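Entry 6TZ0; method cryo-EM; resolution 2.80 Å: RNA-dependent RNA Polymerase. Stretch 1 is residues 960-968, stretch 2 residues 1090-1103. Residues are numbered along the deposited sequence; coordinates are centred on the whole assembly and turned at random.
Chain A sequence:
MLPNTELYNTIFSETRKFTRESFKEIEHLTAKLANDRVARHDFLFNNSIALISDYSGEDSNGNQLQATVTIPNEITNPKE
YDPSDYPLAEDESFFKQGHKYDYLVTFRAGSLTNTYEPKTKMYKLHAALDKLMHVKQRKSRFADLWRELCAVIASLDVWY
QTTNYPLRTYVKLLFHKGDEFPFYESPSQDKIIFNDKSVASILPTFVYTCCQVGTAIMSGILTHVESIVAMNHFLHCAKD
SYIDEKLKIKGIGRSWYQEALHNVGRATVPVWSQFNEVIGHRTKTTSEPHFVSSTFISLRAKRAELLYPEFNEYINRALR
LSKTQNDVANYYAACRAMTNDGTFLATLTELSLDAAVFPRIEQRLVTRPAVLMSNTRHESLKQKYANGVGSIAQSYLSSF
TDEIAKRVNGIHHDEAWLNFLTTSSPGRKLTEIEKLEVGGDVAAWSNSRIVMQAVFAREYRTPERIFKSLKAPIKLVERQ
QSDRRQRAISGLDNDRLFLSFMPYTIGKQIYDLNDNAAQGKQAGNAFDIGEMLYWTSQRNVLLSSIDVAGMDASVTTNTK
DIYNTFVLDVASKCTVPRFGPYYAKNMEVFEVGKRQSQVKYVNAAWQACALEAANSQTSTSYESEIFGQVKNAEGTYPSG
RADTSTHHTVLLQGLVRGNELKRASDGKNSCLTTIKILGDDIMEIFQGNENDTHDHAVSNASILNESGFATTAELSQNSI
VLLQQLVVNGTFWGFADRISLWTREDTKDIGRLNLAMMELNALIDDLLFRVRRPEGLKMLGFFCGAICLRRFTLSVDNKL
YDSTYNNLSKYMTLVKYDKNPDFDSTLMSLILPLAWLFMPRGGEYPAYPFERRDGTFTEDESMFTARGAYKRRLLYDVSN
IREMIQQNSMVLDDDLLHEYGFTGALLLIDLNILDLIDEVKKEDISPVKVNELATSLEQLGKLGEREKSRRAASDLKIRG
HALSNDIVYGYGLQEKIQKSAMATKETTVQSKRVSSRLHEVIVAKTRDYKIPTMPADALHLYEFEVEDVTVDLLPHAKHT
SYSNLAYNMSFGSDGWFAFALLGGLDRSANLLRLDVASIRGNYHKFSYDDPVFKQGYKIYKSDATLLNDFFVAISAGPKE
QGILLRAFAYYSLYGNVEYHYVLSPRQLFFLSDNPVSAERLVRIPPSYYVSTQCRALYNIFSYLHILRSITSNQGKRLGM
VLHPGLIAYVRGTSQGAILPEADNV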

# COMPACT_ATOMS: atom_id res chain seq x y z
N GLY A 960 -37.44 -8.75 25.55
CA GLY A 960 -37.40 -7.41 26.07
C GLY A 960 -36.02 -6.85 26.35
O GLY A 960 -35.90 -5.99 27.23
N HIS A 961 -34.98 -7.31 25.65
CA HIS A 961 -33.63 -6.77 25.81
C HIS A 961 -33.04 -6.57 24.41
O HIS A 961 -32.34 -7.44 23.89
CB HIS A 961 -32.77 -7.70 26.66
CG HIS A 961 -33.24 -7.82 28.07
ND1 HIS A 961 -33.02 -6.85 29.02
CD2 HIS A 961 -33.92 -8.81 28.70
CE1 HIS A 961 -33.54 -7.23 30.17
NE2 HIS A 961 -34.10 -8.42 30.00
N ALA A 962 -33.32 -5.41 23.83
CA ALA A 962 -32.88 -5.13 22.47
C ALA A 962 -31.41 -4.73 22.45
O ALA A 962 -30.95 -3.96 23.30
CB ALA A 962 -33.73 -4.02 21.86
N LEU A 963 -30.68 -5.26 21.48
CA LEU A 963 -29.30 -4.88 21.26
C LEU A 963 -29.22 -3.96 20.05
O LEU A 963 -29.99 -4.09 19.09
CB LEU A 963 -28.40 -6.09 21.02
CG LEU A 963 -28.24 -7.14 22.13
CD1 LEU A 963 -27.30 -8.23 21.64
CD2 LEU A 963 -27.73 -6.55 23.42
N SER A 964 -28.28 -3.02 20.10
CA SER A 964 -28.04 -2.16 18.95
C SER A 964 -27.33 -2.93 17.85
O SER A 964 -26.58 -3.88 18.11
CB SER A 964 -27.23 -0.94 19.37
OG SER A 964 -25.93 -1.31 19.77
N ASN A 965 -27.57 -2.53 16.60
CA ASN A 965 -27.13 -3.32 15.46
C ASN A 965 -25.64 -3.21 15.18
O ASN A 965 -25.10 -4.03 14.43
CB ASN A 965 -27.90 -2.93 14.20
CG ASN A 965 -29.38 -3.24 14.30
OD1 ASN A 965 -29.79 -4.21 14.94
ND2 ASN A 965 -30.20 -2.42 13.65
N ASP A 966 -24.96 -2.22 15.76
CA ASP A 966 -23.51 -2.09 15.60
C ASP A 966 -22.72 -2.97 16.55
O ASP A 966 -21.49 -2.90 16.56
CB ASP A 966 -23.10 -0.62 15.78
CG ASP A 966 -23.58 -0.03 17.09
OD1 ASP A 966 -24.35 -0.70 17.82
OD2 ASP A 966 -23.18 1.10 17.41
N ILE A 967 -23.41 -3.77 17.36
CA ILE A 967 -22.79 -4.63 18.36
C ILE A 967 -23.10 -6.07 17.98
O ILE A 967 -22.32 -6.99 18.26
CB ILE A 967 -23.30 -4.24 19.76
CG1 ILE A 967 -22.98 -2.78 20.05
CG2 ILE A 967 -22.66 -5.04 20.84
CD1 ILE A 967 -21.51 -2.44 19.97
N VAL A 968 -24.24 -6.27 17.31
CA VAL A 968 -24.62 -7.59 16.82
C VAL A 968 -23.75 -7.96 15.63
O VAL A 968 -23.56 -7.16 14.71
CB VAL A 968 -26.11 -7.61 16.46
CG1 VAL A 968 -26.53 -8.96 15.90
CG2 VAL A 968 -26.94 -7.26 17.68
N ASP A 1090 -17.89 1.03 26.39
CA ASP A 1090 -18.26 0.39 25.15
C ASP A 1090 -19.72 -0.04 25.23
O ASP A 1090 -20.19 -0.42 26.31
CB ASP A 1090 -17.41 -0.85 24.85
CG ASP A 1090 -16.05 -0.50 24.31
OD1 ASP A 1090 -15.92 0.57 23.69
OD2 ASP A 1090 -15.11 -1.31 24.47
N PRO A 1091 -20.46 0.03 24.12
CA PRO A 1091 -21.84 -0.49 24.14
C PRO A 1091 -21.91 -1.98 24.36
O PRO A 1091 -22.93 -2.46 24.88
CB PRO A 1091 -22.37 -0.10 22.75
CG PRO A 1091 -21.49 1.03 22.31
CD PRO A 1091 -20.14 0.72 22.86
N VAL A 1092 -20.85 -2.72 24.00
CA VAL A 1092 -20.76 -4.15 24.27
C VAL A 1092 -20.85 -4.41 25.77
O VAL A 1092 -21.74 -5.14 26.23
CB VAL A 1092 -19.45 -4.73 23.71
CG1 VAL A 1092 -19.38 -6.22 23.95
CG2 VAL A 1092 -19.29 -4.40 22.24
N PHE A 1093 -19.96 -3.79 26.54
CA PHE A 1093 -19.93 -4.02 27.98
C PHE A 1093 -21.17 -3.45 28.66
O PHE A 1093 -21.65 -4.02 29.63
CB PHE A 1093 -18.68 -3.41 28.62
CG PHE A 1093 -18.53 -3.76 30.08
CD1 PHE A 1093 -17.95 -4.96 30.44
CD2 PHE A 1093 -19.01 -2.92 31.08
CE1 PHE A 1093 -17.82 -5.31 31.77
CE2 PHE A 1093 -18.92 -3.28 32.40
CZ PHE A 1093 -18.31 -4.46 32.74
N LYS A 1094 -21.67 -2.31 28.17
CA LYS A 1094 -22.82 -1.68 28.82
C LYS A 1094 -24.08 -2.52 28.65
O LYS A 1094 -24.78 -2.81 29.63
CB LYS A 1094 -23.03 -0.27 28.28
CG LYS A 1094 -21.99 0.72 28.76
CD LYS A 1094 -22.32 2.12 28.31
CE LYS A 1094 -22.05 2.31 26.83
NZ LYS A 1094 -22.26 3.71 26.41
N GLN A 1095 -24.35 -2.96 27.42
CA GLN A 1095 -25.49 -3.84 27.19
C GLN A 1095 -25.31 -5.20 27.85
O GLN A 1095 -26.28 -5.79 28.36
CB GLN A 1095 -25.73 -3.99 25.68
CG GLN A 1095 -26.20 -2.69 25.03
CD GLN A 1095 -26.27 -2.78 23.52
OE1 GLN A 1095 -25.89 -3.78 22.92
NE2 GLN A 1095 -26.74 -1.71 22.89
N GLY A 1096 -24.06 -5.69 27.92
CA GLY A 1096 -23.81 -6.94 28.60
C GLY A 1096 -23.99 -6.84 30.10
O GLY A 1096 -24.44 -7.79 30.74
N TYR A 1097 -23.65 -5.70 30.69
CA TYR A 1097 -23.82 -5.56 32.13
C TYR A 1097 -25.28 -5.32 32.48
O TYR A 1097 -25.74 -5.68 33.56
CB TYR A 1097 -22.93 -4.45 32.66
CG TYR A 1097 -22.93 -4.34 34.17
CD1 TYR A 1097 -22.28 -5.28 34.95
CD2 TYR A 1097 -23.58 -3.29 34.80
CE1 TYR A 1097 -22.28 -5.18 36.32
CE2 TYR A 1097 -23.58 -3.18 36.17
CZ TYR A 1097 -22.93 -4.13 36.93
OH TYR A 1097 -22.93 -4.03 38.30
N LYS A 1098 -26.03 -4.71 31.55
CA LYS A 1098 -27.48 -4.61 31.72
C LYS A 1098 -28.14 -5.98 31.70
O LYS A 1098 -28.99 -6.29 32.55
CB LYS A 1098 -28.08 -3.71 30.64
CG LYS A 1098 -27.75 -2.24 30.82
CD LYS A 1098 -28.35 -1.41 29.70
CE LYS A 1098 -27.93 0.04 29.83
NZ LYS A 1098 -28.52 0.68 31.04
N ILE A 1099 -27.75 -6.84 30.75
CA ILE A 1099 -28.33 -8.18 30.72
C ILE A 1099 -27.72 -9.08 31.80
O ILE A 1099 -28.31 -10.10 32.17
CB ILE A 1099 -28.21 -8.75 29.28
CG1 ILE A 1099 -29.07 -9.99 29.07
CG2 ILE A 1099 -26.80 -9.08 28.94
CD1 ILE A 1099 -30.53 -9.75 29.21
N TYR A 1100 -26.57 -8.69 32.36
CA TYR A 1100 -25.99 -9.41 33.49
C TYR A 1100 -26.75 -9.12 34.78
O TYR A 1100 -27.03 -10.03 35.57
CB TYR A 1100 -24.52 -9.03 33.63
CG TYR A 1100 -23.79 -9.63 34.80
CD1 TYR A 1100 -23.39 -10.96 34.79
CD2 TYR A 1100 -23.46 -8.86 35.91
CE1 TYR A 1100 -22.71 -11.51 35.85
CE2 TYR A 1100 -22.79 -9.40 36.98
CZ TYR A 1100 -22.41 -10.72 36.95
OH TYR A 1100 -21.74 -11.26 38.02
N LYS A 1101 -27.09 -7.84 35.03
CA LYS A 1101 -27.87 -7.49 36.20
C LYS A 1101 -29.30 -7.99 36.13
O LYS A 1101 -29.95 -8.15 37.17
CB LYS A 1101 -27.87 -5.97 36.40
CG LYS A 1101 -26.52 -5.34 36.73
CD LYS A 1101 -26.09 -5.54 38.19
CE LYS A 1101 -25.06 -6.65 38.37
NZ LYS A 1101 -24.59 -6.72 39.78
N SER A 1102 -29.81 -8.25 34.93
CA SER A 1102 -31.11 -8.88 34.72
C SER A 1102 -30.98 -10.40 34.81
O SER A 1102 -30.02 -10.91 35.39
CB SER A 1102 -31.69 -8.47 33.37
OG SER A 1102 -31.97 -7.08 33.35
N ASP A 1103 -31.99 -11.12 34.30
CA ASP A 1103 -31.98 -12.58 34.31
C ASP A 1103 -30.80 -13.14 33.52
O ASP A 1103 -30.40 -12.61 32.49
CB ASP A 1103 -33.29 -13.12 33.73
CG ASP A 1103 -34.48 -12.89 34.64
OD1 ASP A 1103 -34.29 -12.84 35.87
OD2 ASP A 1103 -35.61 -12.75 34.12

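An irregular segment, residues 960-968, lies along one side of the helix 1091-1101 of the same chain, and together they bury 406 Å², both sides summed. The two run in opposite senses: the CA atoms of His-961 and Ile-1099 are 7.4 Å apart, those of Leu-963 and Gln-1095 7.1 Å, and those of Ile-967 and Val-1092 6.3 Å. On the helical side, Pro-1091 and Val-1092, then Gln-1095, Ile-1099 and, just past the helix, Ser-1102 meet the segment; from Val-1092 on they recur at steps of three or four, which keeps them along one side. Three residues cover most of the surface: Gln-1095 from the helix, Ile-967 and His-961 from the segment.

Gln-1095 sits in the middle and has the largest covered area. Its CA-to-CB bond points toward the segment, and with chi1 m and chi2 t the chain extends so that its amide reaches Ser-964. There NE2 of Gln-1095 donates a weak hydrogen bond to OG of Ser-964 (3.2 Å, 153° at the hydrogen), the sole hydrogen bond between the stretches. The same OG of Ser-964 donates to OD1 of Asp-966 at 2.6 Å, so the hydroxyl accepts from the amide and donates to the carboxylate. The backbone N of Ser-964 is also near, 3.4 Å from NE2 of Gln-1095, but both are donors and no bond forms. The other amide atom, OE1 of Gln-1095, lies against hydrocarbon: CD2 of Leu-963 is 3.4 Å from it and CG2 of Ile-967 is 4.0 Å away. The CA-to-CB bond of Leu-963 points sideways, yet the end of its side chain comes nearer to the helix.

Ile-967 packs against the first turn of the helix. Its CA-to-CB bond points toward the helix, and the side chain is m at both chi angles. CD1 of Ile-967 lies 3.7 Å from both CB of Pro-1091 and CG2 of Val-1092, and CG2 of Ile-967 is also 3.7 Å from CG2 of Val-1092. These are ordinary van der Waals distances, and they make an apolar patch beside the glutamine amide. The main chain here is turned back on itself, with N of Ile-967 hydrogen-bonded to O of Ser-964 at 3.3 Å.

His-961 closes the other end. Its CA-to-CB bond points toward the helix, and the ring takes Ile-1099 over one face: CD1 of Ile-1099 is 3.6 Å from the centroid of the His-961 ring and only 15° off the ring normal, the geometry of a CH-pi contact. Farther round, CE1 of His-961 comes within 3.5 Å of OG of Ser-1102, a close approach rather than a hydrogen bond. That hydroxyl is already committed to the helix, since OG of Ser-1102 donates to O of Lys-1098 at 3.2 Å. The Ile-967 end is thus apolar, the His-961 end is a ring-face contact with a hydroxyl nearby, and one weak hydrogen bond lies between them.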